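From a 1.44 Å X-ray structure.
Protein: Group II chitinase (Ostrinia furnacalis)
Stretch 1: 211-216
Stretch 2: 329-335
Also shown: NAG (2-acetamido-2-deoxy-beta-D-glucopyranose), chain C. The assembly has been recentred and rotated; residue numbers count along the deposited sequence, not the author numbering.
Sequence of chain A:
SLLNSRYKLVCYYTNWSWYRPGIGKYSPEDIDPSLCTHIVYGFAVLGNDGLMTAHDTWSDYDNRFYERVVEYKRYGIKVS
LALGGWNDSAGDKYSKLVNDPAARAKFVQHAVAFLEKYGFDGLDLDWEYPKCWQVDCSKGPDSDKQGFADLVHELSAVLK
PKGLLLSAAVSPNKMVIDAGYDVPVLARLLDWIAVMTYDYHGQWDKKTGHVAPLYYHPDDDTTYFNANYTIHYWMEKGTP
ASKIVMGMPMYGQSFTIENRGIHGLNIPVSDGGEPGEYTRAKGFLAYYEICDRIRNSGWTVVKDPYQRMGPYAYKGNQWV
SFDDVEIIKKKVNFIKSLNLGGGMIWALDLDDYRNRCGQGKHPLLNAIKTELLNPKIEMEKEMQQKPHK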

# COMPACT_ATOMS: atom_id res chain seq x y z
N VAL A 211 1.10 13.51 -0.31
CA VAL A 211 0.79 12.11 -0.59
C VAL A 211 -0.18 11.49 0.42
O VAL A 211 -0.99 10.63 0.06
CB VAL A 211 2.10 11.30 -0.73
CG1 VAL A 211 2.95 11.32 0.53
CG2 VAL A 211 1.79 9.84 -1.17
N ALA A 212 -0.09 11.85 1.70
CA ALA A 212 -0.78 11.09 2.75
C ALA A 212 -1.07 11.94 3.98
O ALA A 212 -0.58 11.68 5.07
CB ALA A 212 0.02 9.83 3.11
N PRO A 213 -1.94 12.95 3.85
CA PRO A 213 -2.32 13.73 5.04
C PRO A 213 -3.04 12.87 6.07
O PRO A 213 -3.83 11.98 5.71
CB PRO A 213 -3.27 14.79 4.49
CG PRO A 213 -3.45 14.55 3.07
CD PRO A 213 -2.75 13.28 2.67
N LEU A 214 -2.77 13.15 7.35
CA LEU A 214 -3.45 12.49 8.46
C LEU A 214 -4.77 13.19 8.79
O LEU A 214 -5.80 12.53 8.94
CB LEU A 214 -2.55 12.45 9.68
CG LEU A 214 -3.19 11.89 10.94
CD1 LEU A 214 -3.73 10.46 10.75
CD2 LEU A 214 -2.17 11.93 12.07
N TYR A 215 -4.75 14.52 8.89
CA TYR A 215 -5.92 15.30 9.28
C TYR A 215 -6.22 16.36 8.23
O TYR A 215 -5.35 16.79 7.47
CB TYR A 215 -5.68 16.00 10.63
CG TYR A 215 -5.59 15.07 11.82
CD1 TYR A 215 -6.64 14.21 12.13
CD2 TYR A 215 -4.45 15.02 12.62
CE1 TYR A 215 -6.57 13.36 13.20
CE2 TYR A 215 -4.37 14.14 13.70
CZ TYR A 215 -5.45 13.32 13.98
OH TYR A 215 -5.43 12.46 15.05
N TYR A 216 -7.48 16.81 8.25
CA TYR A 216 -7.94 17.90 7.41
C TYR A 216 -7.07 19.13 7.59
O TYR A 216 -6.68 19.48 8.71
CB TYR A 216 -9.37 18.26 7.83
CG TYR A 216 -9.98 19.42 7.07
CD1 TYR A 216 -10.35 19.28 5.74
CD2 TYR A 216 -10.18 20.65 7.68
CE1 TYR A 216 -10.91 20.33 5.03
CE2 TYR A 216 -10.73 21.71 6.98
CZ TYR A 216 -11.10 21.54 5.66
OH TYR A 216 -11.65 22.58 4.94
N LYS A 329 5.41 8.59 13.67
CA LYS A 329 5.08 8.38 15.07
C LYS A 329 3.69 8.90 15.39
O LYS A 329 2.93 8.26 16.13
CB LYS A 329 6.12 9.03 15.98
CG LYS A 329 7.48 8.35 15.94
CD LYS A 329 8.57 9.34 16.33
CE LYS A 329 9.79 8.66 16.91
NZ LYS A 329 10.60 9.62 17.74
N LYS A 330 3.32 10.06 14.83
CA LYS A 330 1.97 10.59 15.03
C LYS A 330 0.92 9.63 14.46
O LYS A 330 -0.11 9.34 15.10
CB LYS A 330 1.87 11.96 14.39
CG LYS A 330 0.54 12.66 14.54
CD LYS A 330 0.50 13.51 15.80
CE LYS A 330 -0.82 14.26 15.92
NZ LYS A 330 -0.95 15.38 14.98
N LYS A 331 1.16 9.13 13.25
CA LYS A 331 0.23 8.20 12.63
C LYS A 331 0.09 6.91 13.43
O LYS A 331 -1.02 6.37 13.56
CB LYS A 331 0.65 7.91 11.19
CG LYS A 331 0.40 9.06 10.25
CD LYS A 331 0.80 8.72 8.83
CE LYS A 331 0.40 9.84 7.87
NZ LYS A 331 0.64 9.48 6.45
N VAL A 332 1.19 6.38 13.97
CA VAL A 332 1.10 5.16 14.78
C VAL A 332 0.39 5.42 16.10
O VAL A 332 -0.36 4.57 16.59
CB VAL A 332 2.48 4.48 14.93
CG1 VAL A 332 2.37 3.25 15.80
CG2 VAL A 332 3.04 4.10 13.55
N ASN A 333 0.60 6.59 16.72
CA ASN A 333 -0.20 6.91 17.90
C ASN A 333 -1.68 6.98 17.56
O ASN A 333 -2.53 6.57 18.37
CB ASN A 333 0.29 8.21 18.52
CG ASN A 333 1.49 7.99 19.43
OD1 ASN A 333 2.58 8.51 19.17
ND2 ASN A 333 1.30 7.21 20.48
N PHE A 334 -2.01 7.45 16.35
CA PHE A 334 -3.40 7.46 15.88
C PHE A 334 -3.94 6.03 15.76
O PHE A 334 -5.05 5.74 16.22
CB PHE A 334 -3.45 8.21 14.55
CG PHE A 334 -4.75 8.15 13.82
CD1 PHE A 334 -5.76 9.08 14.11
CD2 PHE A 334 -4.97 7.23 12.80
CE1 PHE A 334 -6.96 9.06 13.40
CE2 PHE A 334 -6.19 7.20 12.11
CZ PHE A 334 -7.19 8.13 12.41
N ILE A 335 -3.15 5.13 15.18
CA ILE A 335 -3.52 3.72 15.08
C ILE A 335 -3.86 3.16 16.46
O ILE A 335 -4.91 2.53 16.67
CB ILE A 335 -2.37 2.93 14.41
CG1 ILE A 335 -2.30 3.29 12.92
CG2 ILE A 335 -2.52 1.38 14.64
CD1 ILE A 335 -1.01 2.72 12.25
C1 NAG C . -11.28 12.92 12.52
C2 NAG C . -11.49 14.37 12.94
C3 NAG C . -12.77 14.50 13.78
C4 NAG C . -13.96 13.88 13.05
C5 NAG C . -13.64 12.44 12.64
C6 NAG C . -14.74 11.79 11.82
C7 NAG C . -9.67 15.98 13.34
C8 NAG C . -10.23 16.76 12.20
N2 NAG C . -10.33 14.86 13.67
O3 NAG C . -13.04 15.88 13.97
O4 NAG C . -15.13 13.89 13.86
O5 NAG C . -12.45 12.44 11.84
O6 NAG C . -14.79 12.24 10.47
O7 NAG C . -8.69 16.35 13.96

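Residues 329-335 are an internal segment of a longer helix, and one side of it packs against the irregular stretch 211-216, burying 338 Å² in total. The backbones come closest at Leu214 and Lys331, whose CA atoms lie 7.0 Å apart, so the contact is made chiefly through side chains. Within the helix, bonds from Asn333 N to Lys329 O (2.9 Å) and from Phe334 N to Lys330 O (3.0 Å) maintain the helical turn.

Lys329 does not reach the loop. Lys330, one residue on, points toward it, and its aliphatic portion serves as a hydrophobic surface: CG lies 3.7 Å from Leu214 CD2. Farther out, the chain carries NZ to the edge of the Tyr215 ring, near the ring plane and 3.9 Å from CE2, while the ammonium group is hydrogen-bonded elsewhere in the structure.

Lys331 leaves the helix sideways, but its extended chain (chi2 to chi4 all t) brings its end to the loop. There NZ donates a hydrogen bond of 2.9 Å to Ala212 O, the one hydrogen bond between the stretches. This buried lysine thus combines a long apolar stem, with CG 4.3 Å from Leu214 CD2, and a charged tip that bonds to a backbone carbonyl here and is also hydrogen-bonded elsewhere in the structure. The small side chain of Ala212 also faces the helix, its CB only 3.4 Å from Lys331 NZ.

Val332 and Asn333 make no contact with the loop. One turn after Lys330, Phe334 again points toward it. Leu214 CD1 sits over one face of the phenyl ring, 4.0 Å from the centroid of the Phe334 ring and 12° off its normal, in a CH-pi contact. CD1 of the branched leucine thus meets the Phe334 ring and CD2 lies against Lys330, while both Leu214 methyls, CD1 and CD2, come within 4.5 Å of Lys331 CG. The Tyr215 ring extends the apolar patch, CZ lying 4.3 Å from Phe334 CD1; its hydroxyl OH comes still closer, 3.5 Å from the same atom. Ile335 lies beyond reach.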